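Local structure of fimbrial subunit CupB6 (5CYL) at residues G282-K288 and S317-I323; N24-S28 and A249-K253; P137-V143 and P202-K207; G71-T75 and L127-V131; G61-S65 and I99-Q104. The protein forms the adhesive tip of a chaperone-usher pilus of Pseudomonas aeruginosa and probably serves attachment and biofilm formation. One frame throughout, in Å; residues are numbered along the deposited sequence.

Interaction 1 (G282-K288 and S317-I323)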
# COMPACT_ATOMS: atom_id res chain seq x y z
N GLY A 282 -9.88 -33.86 -33.33
CA GLY A 282 -10.65 -32.76 -33.95
C GLY A 282 -11.50 -31.98 -32.97
O GLY A 282 -12.49 -31.35 -33.36
N PHE A 283 -11.12 -32.03 -31.70
CA PHE A 283 -11.83 -31.35 -30.66
C PHE A 283 -10.88 -30.61 -29.78
O PHE A 283 -9.70 -30.95 -29.69
CB PHE A 283 -12.63 -32.35 -29.81
CG PHE A 283 -13.76 -32.99 -30.54
CD1 PHE A 283 -13.55 -34.10 -31.34
CD2 PHE A 283 -15.04 -32.46 -30.46
CE1 PHE A 283 -14.60 -34.67 -32.04
CE2 PHE A 283 -16.11 -33.01 -31.16
CZ PHE A 283 -15.89 -34.13 -31.94
N GLY A 284 -11.41 -29.62 -29.10
CA GLY A 284 -10.65 -28.89 -28.13
C GLY A 284 -11.53 -28.51 -26.99
O GLY A 284 -12.73 -28.83 -26.99
N ILE A 285 -10.95 -27.79 -26.04
CA ILE A 285 -11.72 -27.26 -24.91
C ILE A 285 -11.74 -25.71 -24.94
O ILE A 285 -10.72 -25.07 -25.18
CB ILE A 285 -11.12 -27.78 -23.62
CG1 ILE A 285 -11.37 -29.26 -23.50
CG2 ILE A 285 -11.76 -27.11 -22.43
CD1 ILE A 285 -10.51 -29.91 -22.48
N VAL A 286 -12.91 -25.11 -24.72
CA VAL A 286 -12.97 -23.65 -24.56
C VAL A 286 -13.40 -23.25 -23.14
O VAL A 286 -14.33 -23.82 -22.61
CB VAL A 286 -13.89 -22.97 -25.59
CG1 VAL A 286 -13.20 -22.92 -26.93
CG2 VAL A 286 -15.20 -23.68 -25.70
N VAL A 287 -12.75 -22.24 -22.55
CA VAL A 287 -13.13 -21.76 -21.23
C VAL A 287 -13.55 -20.31 -21.27
O VAL A 287 -12.81 -19.42 -21.75
CB VAL A 287 -11.99 -21.89 -20.23
CG1 VAL A 287 -12.50 -21.69 -18.81
CG2 VAL A 287 -11.36 -23.25 -20.37
N LYS A 288 -14.74 -20.05 -20.74
CA LYS A 288 -15.29 -18.72 -20.79
C LYS A 288 -15.18 -17.95 -19.45
O LYS A 288 -15.62 -18.43 -18.42
CB LYS A 288 -16.71 -18.82 -21.25
CG LYS A 288 -17.35 -17.47 -21.32
CD LYS A 288 -18.83 -17.67 -21.27
CE LYS A 288 -19.50 -16.41 -21.66
NZ LYS A 288 -20.98 -16.57 -21.72
N SER A 317 -16.36 -21.20 -16.94
CA SER A 317 -17.14 -22.32 -17.47
C SER A 317 -16.36 -22.96 -18.62
O SER A 317 -15.66 -22.29 -19.36
CB SER A 317 -18.53 -21.86 -17.93
OG SER A 317 -18.46 -21.25 -19.20
N ALA A 318 -16.50 -24.26 -18.77
CA ALA A 318 -15.74 -25.00 -19.78
C ALA A 318 -16.61 -25.96 -20.59
O ALA A 318 -17.61 -26.48 -20.09
CB ALA A 318 -14.59 -25.73 -19.14
N ALA A 319 -16.22 -26.18 -21.84
CA ALA A 319 -16.92 -27.11 -22.72
C ALA A 319 -16.01 -27.62 -23.80
O ALA A 319 -14.94 -27.05 -24.07
CB ALA A 319 -18.17 -26.49 -23.32
N TYR A 320 -16.40 -28.74 -24.39
CA TYR A 320 -15.74 -29.24 -25.60
C TYR A 320 -16.14 -28.40 -26.82
O TYR A 320 -17.29 -27.95 -26.94
CB TYR A 320 -16.15 -30.69 -25.82
CG TYR A 320 -15.43 -31.61 -24.89
CD1 TYR A 320 -14.03 -31.71 -24.93
CD2 TYR A 320 -16.12 -32.39 -23.98
CE1 TYR A 320 -13.34 -32.56 -24.08
CE2 TYR A 320 -15.44 -33.23 -23.10
CZ TYR A 320 -14.06 -33.31 -23.14
OH TYR A 320 -13.37 -34.19 -22.31
N ILE A 321 -15.20 -28.18 -27.72
CA ILE A 321 -15.52 -27.50 -28.98
C ILE A 321 -15.06 -28.35 -30.13
O ILE A 321 -14.00 -28.99 -30.05
CB ILE A 321 -14.88 -26.11 -29.05
CG1 ILE A 321 -15.52 -25.28 -30.16
CG2 ILE A 321 -13.37 -26.23 -29.20
CD1 ILE A 321 -14.99 -23.87 -30.30
N ARG A 322 -15.82 -28.37 -31.21
CA ARG A 322 -15.38 -29.13 -32.37
C ARG A 322 -14.51 -28.32 -33.32
O ARG A 322 -14.96 -27.33 -33.90
CB ARG A 322 -16.59 -29.64 -33.10
CG ARG A 322 -16.24 -30.40 -34.36
CD ARG A 322 -17.42 -30.44 -35.30
NE ARG A 322 -17.01 -30.80 -36.63
CZ ARG A 322 -17.86 -31.19 -37.57
NH1 ARG A 322 -19.17 -31.26 -37.33
NH2 ARG A 322 -17.38 -31.50 -38.77
N ILE A 323 -13.28 -28.75 -33.52
CA ILE A 323 -12.44 -28.02 -34.45
C ILE A 323 -12.20 -28.71 -35.79
O ILE A 323 -11.91 -28.00 -36.74
CB ILE A 323 -11.10 -27.58 -33.85
CG1 ILE A 323 -10.29 -28.85 -33.59
CG2 ILE A 323 -11.37 -26.68 -32.64
CD1 ILE A 323 -9.09 -28.74 -32.69
O HOH W 1 -18.22 -18.71 -17.34

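Interaction 2 (N24-S28 and A249-K253)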
# COMPACT_ATOMS: atom_id res chain seq x y z
N ASN A 24 -6.36 3.45 11.87
CA ASN A 24 -7.42 2.94 10.97
C ASN A 24 -6.85 1.94 9.99
O ASN A 24 -5.66 2.00 9.66
CB ASN A 24 -8.08 4.07 10.19
CG ASN A 24 -8.94 4.96 11.09
OD1 ASN A 24 -9.83 4.49 11.75
ND2 ASN A 24 -8.67 6.27 11.10
N GLU A 25 -7.67 1.00 9.55
CA GLU A 25 -7.23 -0.02 8.59
C GLU A 25 -7.49 0.42 7.18
O GLU A 25 -8.54 0.85 6.87
CB GLU A 25 -7.96 -1.34 8.79
CG GLU A 25 -7.20 -2.53 8.22
CD GLU A 25 -7.98 -3.43 7.25
OE1 GLU A 25 -8.97 -4.07 7.66
OE2 GLU A 25 -7.58 -3.54 6.07
N LEU A 26 -6.49 0.33 6.32
CA LEU A 26 -6.70 0.68 4.91
C LEU A 26 -7.65 -0.33 4.26
O LEU A 26 -7.52 -1.53 4.48
CB LEU A 26 -5.38 0.75 4.20
CG LEU A 26 -5.33 1.46 2.87
CD1 LEU A 26 -6.03 2.81 2.94
CD2 LEU A 26 -3.88 1.63 2.43
N THR A 27 -8.61 0.18 3.51
CA THR A 27 -9.66 -0.62 2.90
C THR A 27 -10.16 0.10 1.68
O THR A 27 -9.83 1.25 1.51
CB THR A 27 -10.76 -0.76 3.95
OG1 THR A 27 -10.41 -1.86 4.77
CG2 THR A 27 -12.20 -0.93 3.42
N SER A 28 -10.89 -0.58 0.82
CA SER A 28 -11.45 0.09 -0.36
C SER A 28 -12.46 1.12 0.10
O SER A 28 -12.67 2.14 -0.55
CB SER A 28 -12.14 -0.91 -1.24
OG SER A 28 -11.76 -2.24 -0.86
N ALA A 249 -5.25 -9.43 1.25
CA ALA A 249 -5.11 -8.07 1.84
C ALA A 249 -6.14 -7.13 1.25
O ALA A 249 -6.49 -7.30 0.09
CB ALA A 249 -3.71 -7.53 1.60
N ALA A 250 -6.60 -6.13 2.00
CA ALA A 250 -7.73 -5.30 1.52
C ALA A 250 -7.53 -4.75 0.11
O ALA A 250 -8.46 -4.72 -0.67
CB ALA A 250 -8.06 -4.18 2.49
N LEU A 251 -6.31 -4.32 -0.18
CA LEU A 251 -5.96 -3.64 -1.43
C LEU A 251 -5.29 -4.53 -2.47
O LEU A 251 -4.85 -4.04 -3.49
CB LEU A 251 -4.99 -2.50 -1.11
CG LEU A 251 -5.57 -1.11 -1.10
CD1 LEU A 251 -6.94 -1.03 -0.48
CD2 LEU A 251 -4.59 -0.21 -0.37
N ALA A 252 -5.23 -5.82 -2.19
CA ALA A 252 -4.73 -6.81 -3.16
C ALA A 252 -5.63 -6.80 -4.41
O ALA A 252 -6.88 -6.73 -4.31
CB ALA A 252 -4.66 -8.21 -2.54
N LYS A 253 -5.01 -6.85 -5.58
CA LYS A 253 -5.73 -6.89 -6.84
C LYS A 253 -5.02 -7.90 -7.69
O LYS A 253 -4.28 -7.47 -8.58
CB LYS A 253 -5.74 -5.51 -7.51
CG LYS A 253 -6.67 -4.51 -6.82
CD LYS A 253 -7.34 -3.58 -7.84
CE LYS A 253 -6.28 -2.92 -8.72
NZ LYS A 253 -6.82 -1.95 -9.72

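Interaction 3 (P137-V143 and P202-K207)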
# COMPACT_ATOMS: atom_id res chain seq x y z
N PRO A 137 -0.63 3.81 -5.23
CA PRO A 137 0.19 3.05 -6.19
C PRO A 137 0.38 1.56 -5.86
O PRO A 137 0.17 1.14 -4.73
CB PRO A 137 1.57 3.76 -6.13
CG PRO A 137 1.36 5.04 -5.42
CD PRO A 137 0.29 4.69 -4.43
N ALA A 138 0.79 0.81 -6.87
CA ALA A 138 1.10 -0.62 -6.71
C ALA A 138 2.38 -0.82 -5.90
O ALA A 138 3.26 0.02 -5.90
CB ALA A 138 1.22 -1.29 -8.06
N GLY A 139 2.47 -1.94 -5.18
CA GLY A 139 3.61 -2.22 -4.33
C GLY A 139 3.28 -2.10 -2.85
O GLY A 139 2.12 -1.89 -2.49
N ASP A 140 4.28 -2.24 -1.99
CA ASP A 140 4.09 -2.18 -0.54
C ASP A 140 3.63 -0.85 0.07
O ASP A 140 2.88 -0.84 1.05
CB ASP A 140 5.37 -2.58 0.19
CG ASP A 140 6.54 -1.68 -0.16
OD1 ASP A 140 6.35 -0.73 -0.94
OD2 ASP A 140 7.65 -1.93 0.36
N LEU A 141 4.10 0.27 -0.47
CA LEU A 141 3.70 1.59 0.01
C LEU A 141 4.43 2.11 1.26
O LEU A 141 4.00 3.10 1.85
CB LEU A 141 2.19 1.62 0.24
CG LEU A 141 1.31 1.31 -0.98
CD1 LEU A 141 -0.16 1.29 -0.58
CD2 LEU A 141 1.56 2.33 -2.08
N LYS A 142 5.51 1.46 1.66
CA LYS A 142 6.26 1.88 2.85
C LYS A 142 6.65 3.34 2.71
O LYS A 142 7.07 3.77 1.67
CB LYS A 142 7.51 1.03 3.06
CG LYS A 142 7.20 -0.31 3.71
CD LYS A 142 8.43 -1.11 4.10
CE LYS A 142 8.97 -1.89 2.92
NZ LYS A 142 10.11 -2.78 3.26
N VAL A 143 6.50 4.09 3.79
CA VAL A 143 6.85 5.51 3.80
C VAL A 143 8.20 5.65 4.47
O VAL A 143 8.39 5.20 5.60
CB VAL A 143 5.79 6.36 4.53
CG1 VAL A 143 6.29 7.77 4.77
CG2 VAL A 143 4.50 6.37 3.75
N PRO A 202 7.75 3.47 9.43
CA PRO A 202 6.37 2.99 9.29
C PRO A 202 6.19 1.63 8.63
O PRO A 202 6.99 1.29 7.72
CB PRO A 202 5.73 4.07 8.41
CG PRO A 202 6.52 5.29 8.69
CD PRO A 202 7.92 4.74 8.71
N PRO A 203 5.13 0.86 9.06
CA PRO A 203 5.07 -0.47 8.44
C PRO A 203 4.57 -0.50 6.99
O PRO A 203 3.83 0.43 6.57
CB PRO A 203 4.10 -1.23 9.35
CG PRO A 203 3.17 -0.19 9.80
CD PRO A 203 4.01 1.03 10.03
N PRO A 204 4.95 -1.56 6.22
CA PRO A 204 4.39 -1.56 4.86
C PRO A 204 2.94 -2.05 4.83
O PRO A 204 2.47 -2.67 5.78
CB PRO A 204 5.28 -2.56 4.11
CG PRO A 204 5.60 -3.58 5.16
CD PRO A 204 5.82 -2.77 6.40
N ILE A 205 2.25 -1.78 3.74
CA ILE A 205 0.86 -2.21 3.56
C ILE A 205 0.79 -3.51 2.76
O ILE A 205 1.34 -3.56 1.64
CB ILE A 205 0.05 -1.10 2.86
CG1 ILE A 205 0.08 0.16 3.74
CG2 ILE A 205 -1.36 -1.58 2.55
CD1 ILE A 205 -0.78 1.28 3.25
N PRO A 206 0.12 -4.56 3.32
CA PRO A 206 0.14 -5.80 2.51
C PRO A 206 -0.76 -5.78 1.26
O PRO A 206 -1.87 -5.24 1.29
CB PRO A 206 -0.37 -6.87 3.48
CG PRO A 206 -1.34 -6.14 4.33
CD PRO A 206 -0.68 -4.78 4.56
N LYS A 207 -0.24 -6.36 0.18
CA LYS A 207 -0.96 -6.42 -1.09
C LYS A 207 -1.13 -7.82 -1.68
O LYS A 207 -1.30 -7.96 -2.87
CB LYS A 207 -0.29 -5.50 -2.11
CG LYS A 207 -0.29 -4.03 -1.73
CD LYS A 207 -1.68 -3.41 -1.88
CE LYS A 207 -1.61 -1.90 -1.90
NZ LYS A 207 -0.69 -1.39 -2.93
O HOH W 2 -2.36 0.30 -4.41
O HOH W 3 4.12 3.07 5.09
O HOH W 4 8.74 2.55 5.78

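Interaction 4 (G71-T75 and L127-V131)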
# COMPACT_ATOMS: atom_id res chain seq x y z
N GLY A 71 -0.28 20.60 1.80
CA GLY A 71 -0.95 19.64 0.93
C GLY A 71 -2.34 19.36 1.46
O GLY A 71 -2.76 19.99 2.45
N PRO A 72 -3.07 18.44 0.80
CA PRO A 72 -4.33 17.99 1.37
C PRO A 72 -4.26 17.64 2.83
O PRO A 72 -3.36 16.95 3.26
CB PRO A 72 -4.61 16.72 0.60
CG PRO A 72 -3.96 16.87 -0.70
CD PRO A 72 -2.80 17.79 -0.51
N TYR A 73 -5.25 18.09 3.58
CA TYR A 73 -5.38 17.78 5.04
C TYR A 73 -4.18 18.19 5.88
O TYR A 73 -3.81 17.51 6.84
CB TYR A 73 -5.74 16.31 5.24
CG TYR A 73 -6.79 15.88 4.25
CD1 TYR A 73 -8.14 16.14 4.49
CD2 TYR A 73 -6.43 15.23 3.06
CE1 TYR A 73 -9.11 15.74 3.59
CE2 TYR A 73 -7.40 14.83 2.15
CZ TYR A 73 -8.74 15.11 2.41
OH TYR A 73 -9.69 14.68 1.52
N GLY A 74 -3.58 19.31 5.49
CA GLY A 74 -2.47 19.89 6.23
C GLY A 74 -1.27 18.98 6.21
O GLY A 74 -0.47 18.95 7.15
N THR A 75 -1.10 18.28 5.10
CA THR A 75 0.03 17.35 4.98
C THR A 75 1.10 17.85 4.02
O THR A 75 0.83 18.70 3.18
CB THR A 75 -0.43 15.95 4.56
OG1 THR A 75 -1.22 16.04 3.38
CG2 THR A 75 -1.28 15.32 5.67
N LEU A 127 0.28 9.65 9.53
CA LEU A 127 0.26 9.35 8.08
C LEU A 127 -1.19 9.31 7.60
O LEU A 127 -2.02 8.54 8.12
CB LEU A 127 0.98 8.04 7.77
CG LEU A 127 2.50 8.25 7.92
CD1 LEU A 127 3.25 6.93 7.81
CD2 LEU A 127 3.05 9.32 6.95
N VAL A 128 -1.49 10.17 6.63
CA VAL A 128 -2.89 10.44 6.20
C VAL A 128 -3.14 10.05 4.75
O VAL A 128 -2.29 10.30 3.88
CB VAL A 128 -3.23 11.93 6.33
CG1 VAL A 128 -4.70 12.16 6.19
CG2 VAL A 128 -2.76 12.46 7.67
N LEU A 129 -4.31 9.49 4.46
CA LEU A 129 -4.65 9.15 3.09
C LEU A 129 -5.23 10.37 2.37
O LEU A 129 -6.31 10.83 2.71
CB LEU A 129 -5.62 7.98 3.06
CG LEU A 129 -6.27 7.64 1.70
CD1 LEU A 129 -5.28 6.96 0.79
CD2 LEU A 129 -7.49 6.76 1.91
N THR A 130 -4.50 10.86 1.38
CA THR A 130 -4.94 12.03 0.59
C THR A 130 -5.67 11.68 -0.71
O THR A 130 -6.14 12.56 -1.43
CB THR A 130 -3.75 12.95 0.27
OG1 THR A 130 -2.69 12.19 -0.35
CG2 THR A 130 -3.21 13.59 1.54
N VAL A 131 -5.79 10.39 -1.00
CA VAL A 131 -6.47 9.91 -2.22
C VAL A 131 -7.30 8.66 -1.92
O VAL A 131 -7.13 8.04 -0.90
CB VAL A 131 -5.46 9.60 -3.35
CG1 VAL A 131 -4.63 10.83 -3.68
CG2 VAL A 131 -4.57 8.41 -2.99

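Interaction 5 (G61-S65 and I99-Q104)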
# COMPACT_ATOMS: atom_id res chain seq x y z
N GLY A 61 8.98 26.28 18.91
CA GLY A 61 8.35 26.61 17.63
C GLY A 61 8.59 25.54 16.57
O GLY A 61 9.54 24.77 16.67
N GLY A 62 7.74 25.52 15.56
CA GLY A 62 7.94 24.64 14.40
C GLY A 62 7.48 25.27 13.12
O GLY A 62 6.62 26.13 13.11
N ASN A 63 8.09 24.89 12.02
CA ASN A 63 7.50 25.17 10.71
C ASN A 63 8.13 24.27 9.66
O ASN A 63 9.22 23.75 9.86
CB ASN A 63 7.69 26.62 10.33
CG ASN A 63 9.11 26.92 9.95
OD1 ASN A 63 10.05 26.34 10.47
ND2 ASN A 63 9.27 27.85 9.04
N TRP A 64 7.43 24.09 8.55
CA TRP A 64 7.93 23.31 7.43
C TRP A 64 8.42 24.32 6.42
O TRP A 64 7.68 25.24 6.03
CB TRP A 64 6.84 22.46 6.78
CG TRP A 64 6.54 21.18 7.46
CD1 TRP A 64 5.55 20.95 8.35
CD2 TRP A 64 7.21 19.92 7.29
NE1 TRP A 64 5.57 19.63 8.79
CE2 TRP A 64 6.57 18.98 8.13
CE3 TRP A 64 8.27 19.50 6.52
CZ2 TRP A 64 6.99 17.66 8.23
CZ3 TRP A 64 8.67 18.16 6.61
CH2 TRP A 64 8.04 17.27 7.46
N SER A 65 9.65 24.15 5.96
CA SER A 65 10.15 25.01 4.86
C SER A 65 10.53 24.15 3.67
O SER A 65 10.61 22.91 3.74
CB SER A 65 11.35 25.85 5.30
OG SER A 65 12.28 25.02 5.95
N ILE A 99 2.32 21.47 13.21
CA ILE A 99 3.39 22.33 12.74
C ILE A 99 2.94 22.79 11.38
O ILE A 99 2.56 21.99 10.56
CB ILE A 99 4.72 21.58 12.68
CG1 ILE A 99 5.07 21.07 14.10
CG2 ILE A 99 5.81 22.46 12.08
CD1 ILE A 99 6.11 19.98 14.12
N PRO A 100 2.97 24.10 11.13
CA PRO A 100 2.44 24.56 9.85
C PRO A 100 3.47 24.63 8.75
O PRO A 100 4.67 24.62 9.02
CB PRO A 100 1.98 25.99 10.16
CG PRO A 100 2.89 26.46 11.23
CD PRO A 100 3.28 25.22 12.03
N VAL A 101 3.01 24.74 7.52
CA VAL A 101 3.91 25.06 6.43
C VAL A 101 3.84 26.58 6.25
O VAL A 101 2.86 27.10 5.77
CB VAL A 101 3.49 24.36 5.13
CG1 VAL A 101 4.43 24.76 4.01
CG2 VAL A 101 3.49 22.84 5.31
N ASP A 102 4.88 27.28 6.69
CA ASP A 102 4.94 28.74 6.59
C ASP A 102 6.41 29.16 6.50
O ASP A 102 7.31 28.35 6.77
CB ASP A 102 4.22 29.37 7.78
CG ASP A 102 3.96 30.85 7.60
OD1 ASP A 102 3.90 31.34 6.45
OD2 ASP A 102 3.83 31.55 8.61
N ASN A 103 6.69 30.39 6.09
CA ASN A 103 8.08 30.80 5.96
C ASN A 103 8.71 31.03 7.32
O ASN A 103 9.92 30.98 7.44
CB ASN A 103 8.21 32.03 5.07
CG ASN A 103 7.15 33.06 5.35
OD1 ASN A 103 5.97 32.72 5.48
ND2 ASN A 103 7.55 34.33 5.49
N GLN A 104 7.88 31.24 8.33
CA GLN A 104 8.35 31.60 9.65
C GLN A 104 7.92 30.57 10.64
O GLN A 104 6.81 30.05 10.50
CB GLN A 104 7.79 32.95 10.04
CG GLN A 104 8.67 34.09 9.59
CD GLN A 104 8.15 35.39 10.08
OE1 GLN A 104 8.75 36.02 10.93
NE2 GLN A 104 6.96 35.76 9.61
O HOH W 5 2.99 18.75 9.97

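Interaction 1 (G282-K288 and S317-I323)
Ile-285 and Tyr-320 share a first torsion (chi1 -69° and -76°) that turns Ile-285 CG1 and Tyr-320 CG beside their own backbone nitrogens; as a non-hydrogen-bonded pair on one face, the two side chains then lie alongside each other and point the same way. Ile-285 CG1 comes 3.9 Å from Tyr-320 CE1, while the phenol OH is hydrogen-bonded beyond them, to Ala-334 O. On the same face Phe-283 meets the aliphatic root of Arg-322, with Phe-283 CE2 3.9 Å from Arg-322 CB; the extended arginine carries its guanidinium on to Phe-229 O. Val-286 and Ile-321 occupy the other face and cross at about a right angle, Val-286 CG1 lying 3.9 Å from Ile-321 CD1. Gly-284 suits its place opposite Ile-321, whose CG2 rests against the bare glycine backbone.

Between the two faces runs an antiparallel ladder. Gly-284 N binds Ile-321 O at 2.8 Å, Ile-321 N returns to Gly-284 O at 2.7 Å, and Val-286 with Ala-319 and Lys-288 with Ser-317 repeat the pattern. Ile-323 N still reaches Gly-282 O at 2.7 Å, but from above the carbonyl plane, where the strands end. This is a strand pair of a beta-sandwich, as in immunoglobulin-like pilin domains, and Leu-221 and Phe-356 pack on the Tyr-320 face. Reciprocal backbone bonds thus satisfy buried amides and carbonyls, and the apolar side chains can be given over to the core.

Interaction 2 (N24-S28 and A249-K253)
Apolar contact centres on two leucines, Leu-26 and Leu-251, whose side chains cross at about a right angle with Leu-26 CD2 3.4 Å from Leu-251 CD2. With CG of Leu-26 swung opposite its own backbone N (chi1 -163°), the branch reaches the partner leucine while Leu-136 and Ile-205 also pack on it. The other methyl, Leu-251 CD1, rests on the backbone of the neighbouring loop, 4.0 Å from Thr-27 C. Ala-250 points its single methyl at the same loop: Ala-250 CB lies 3.4 Å from Leu-26 O and 3.7 Å from Glu-25 OE2, an approach for which a short side chain is well suited.

Both partners are loops, one following strand 6-22 and the other preceding strand 255-260, so the contact spans the junction between the amino-terminal part of the adhesin and its carboxy-terminal pilin-like part. Residues 249-252 form a type I beta turn that presents Ala-250 and Leu-251 at its two central corners.

Hydrogen bonding serves each loop separately: Ala-252 N closes the turn on Ala-249 O at 3.0 Å, and Arg-307 NH1, from strand 299-308, binds Ala-252 O. On the facing loop Thr-27 OG1 makes a weak bond to Leu-26 O at 2.9 Å, and Thr-27 O accepts one from Thr-30 OG1.

Interaction 3 (P137-V143 and P202-K207)
Lys-207 sends its ammonium group into the loop at Gly-139, where Lys-207 NZ donates to Gly-139 O at 2.9 Å, lying in the plane of that carbonyl. A weaker bond joins Lys-207 NZ to Pro-137 O at 3.2 Å, and water 2 bridges the same two atoms. Bends at chi2 (-74°) and chi4 (55°) curl the lysine chain back so that its end meets these carbonyls. Glycine suits position 139 because, at its phi of 108° with psi near 180°, a CB would be jammed against the preceding carbonyl O. The lysine belongs to a proline-rich connector whose residues 202-204 have the backbone angles of a polyproline II helix, consistent with an extended linker between the two parts of the adhesin.

Proline nitrogens carry no hydrogen, so this connector has few amides to offer. Ile-205 N is one, and it binds Asp-140 O at 2.9 Å. Further along, water takes over: water 3 spans Leu-141 O and Pro-203 O, and water 4 donates to Val-143 O and to Pro-202 O.

Packing fills in around these bonds. Leu-141 crosses Lys-207 at about a right angle, its CD1 lying against the end of the lysine, 3.7 Å from Lys-207 CE and 3.6 Å from Lys-207 NZ. Asp-140 CB rests 3.9 Å from Pro-204 CB. Pro-202 touches both Val-143 and Trp-20, its ring compact and apolar. Leu-141 CD1 also meets Ile-205 CD1 at 3.9 Å.

Interaction 4 (G71-T75 and L127-V131)
Pro-72 touches Thr-130 first, the two side chains crossing at about a right angle with Pro-72 CB 3.6 Å from Thr-130 CG2. The ring carbons of the proline make a rigid apolar surface, well matched to a methyl branch.

Tyr-73 follows, and its side chain slides past that of Thr-130 in the opposite direction. The aromatic ring presents its edge: Thr-130 CG2 lies in the ring plane, 3.9 Å from Tyr-73 CD2. Nearer the backbone, Tyr-73 CB approaches Val-128 CG1 at 4.4 Å, while the carbonyl of Tyr-73 turns to another partner and accepts a hydrogen bond from Arg-86 NH1.

Gly-74 suits the turn: its positive phi of 65° is readily adopted by glycine, and together with Thr-75 it faces Gly-71 across the loop, a G1 beta bulge. Gly-71 N binds Thr-75 O, and Gly-74 N adds a weak bond to Gly-71 O at 3.2 Å. The bulged loop leads into strand 76-77, and it packs against the end of strand 118-129; both of these strands pair with strand 83-90 in the same antiparallel sheet.

Thr-75 closes the turn through its backbone, Thr-75 N binding Pro-72 O at 3.2 Å. A chi1 of 54° swings its methyl across to the strand. There Thr-75 CG2 meets Val-128 CG2 at 3.8 Å, the two beta-branched residues fitting methyl to methyl, while Thr-75 OG1 stands 3.7 Å from Thr-130 CG2, the methyl that Pro-72 and Tyr-73 also touch.

Interaction 5 (G61-S65 and I99-Q104)
Trp-64 and Pro-100 join the two backbones: Trp-64 N donates to Pro-100 O at 2.8 Å, in the plane of that carbonyl, as residues 99-101 run beside the end of strand 56-65 in the same direction. The second segment is a crossing between the two sheets of a beta-sandwich, because it leaves strand 96-98 of one sheet and enters strand 106-112, which pairs with strand 56-65 in the other.

Asn-63 adds a side-chain bond. With CG between the backbone N and the carbonyl carbon (chi1 73°), its amide turns toward the loop, and Asn-63 ND2 donates to Asp-102 O at 3.0 Å, standing 41° out of the carbonyl plane. The other end of the amide is taken too, since Asn-63 OD1 accepts a bond from Asn-153 ND2. An asparagine suits this position because it can donate to the loop and accept from the next strand at once.

Apolar groups supply much of the remaining contact. Ile-99 lays CG2 against the strand backbone, 3.3 Å from Asn-63 N, where Gly-62 has no side chain to compete with it. Val-101 crosses the root of the tryptophan, Val-101 CG2 lying 3.7 Å from Trp-64 CB. The indole extends between the sheets, with Leu-152 and Ile-87 packing on it, and Ile-99 CG2 comes 4.0 Å from Trp-64 CD1. At the polar edge of the ring a water completes the contact: water 5 accepts from Trp-64 NE1 at 3.0 Å and donates weakly to Ile-99 O at 3.3 Å.

From the N terminus, interaction 2 opens first at residues 24-28, and its long loop holds interactions 5, 4 and 3. Interactions 5 and 4 cross: 61-65 and 71-75 both open before 99-104 closes the former and 127-131 the latter, tying strands and loops of the amino-terminal sandwich. Interaction 3 follows in series, returning the connector at 202-207 to the loop at 137-143. It touches interaction 4, where Pro-202 meets Leu-127, and interaction 2, where Ile-205 meets Leu-26. Residues 249-253 then close interaction 2 across the domain junction. Interaction 1 comes last, within the pilin-like sandwich, its centre about 67 Å from that of interaction 5.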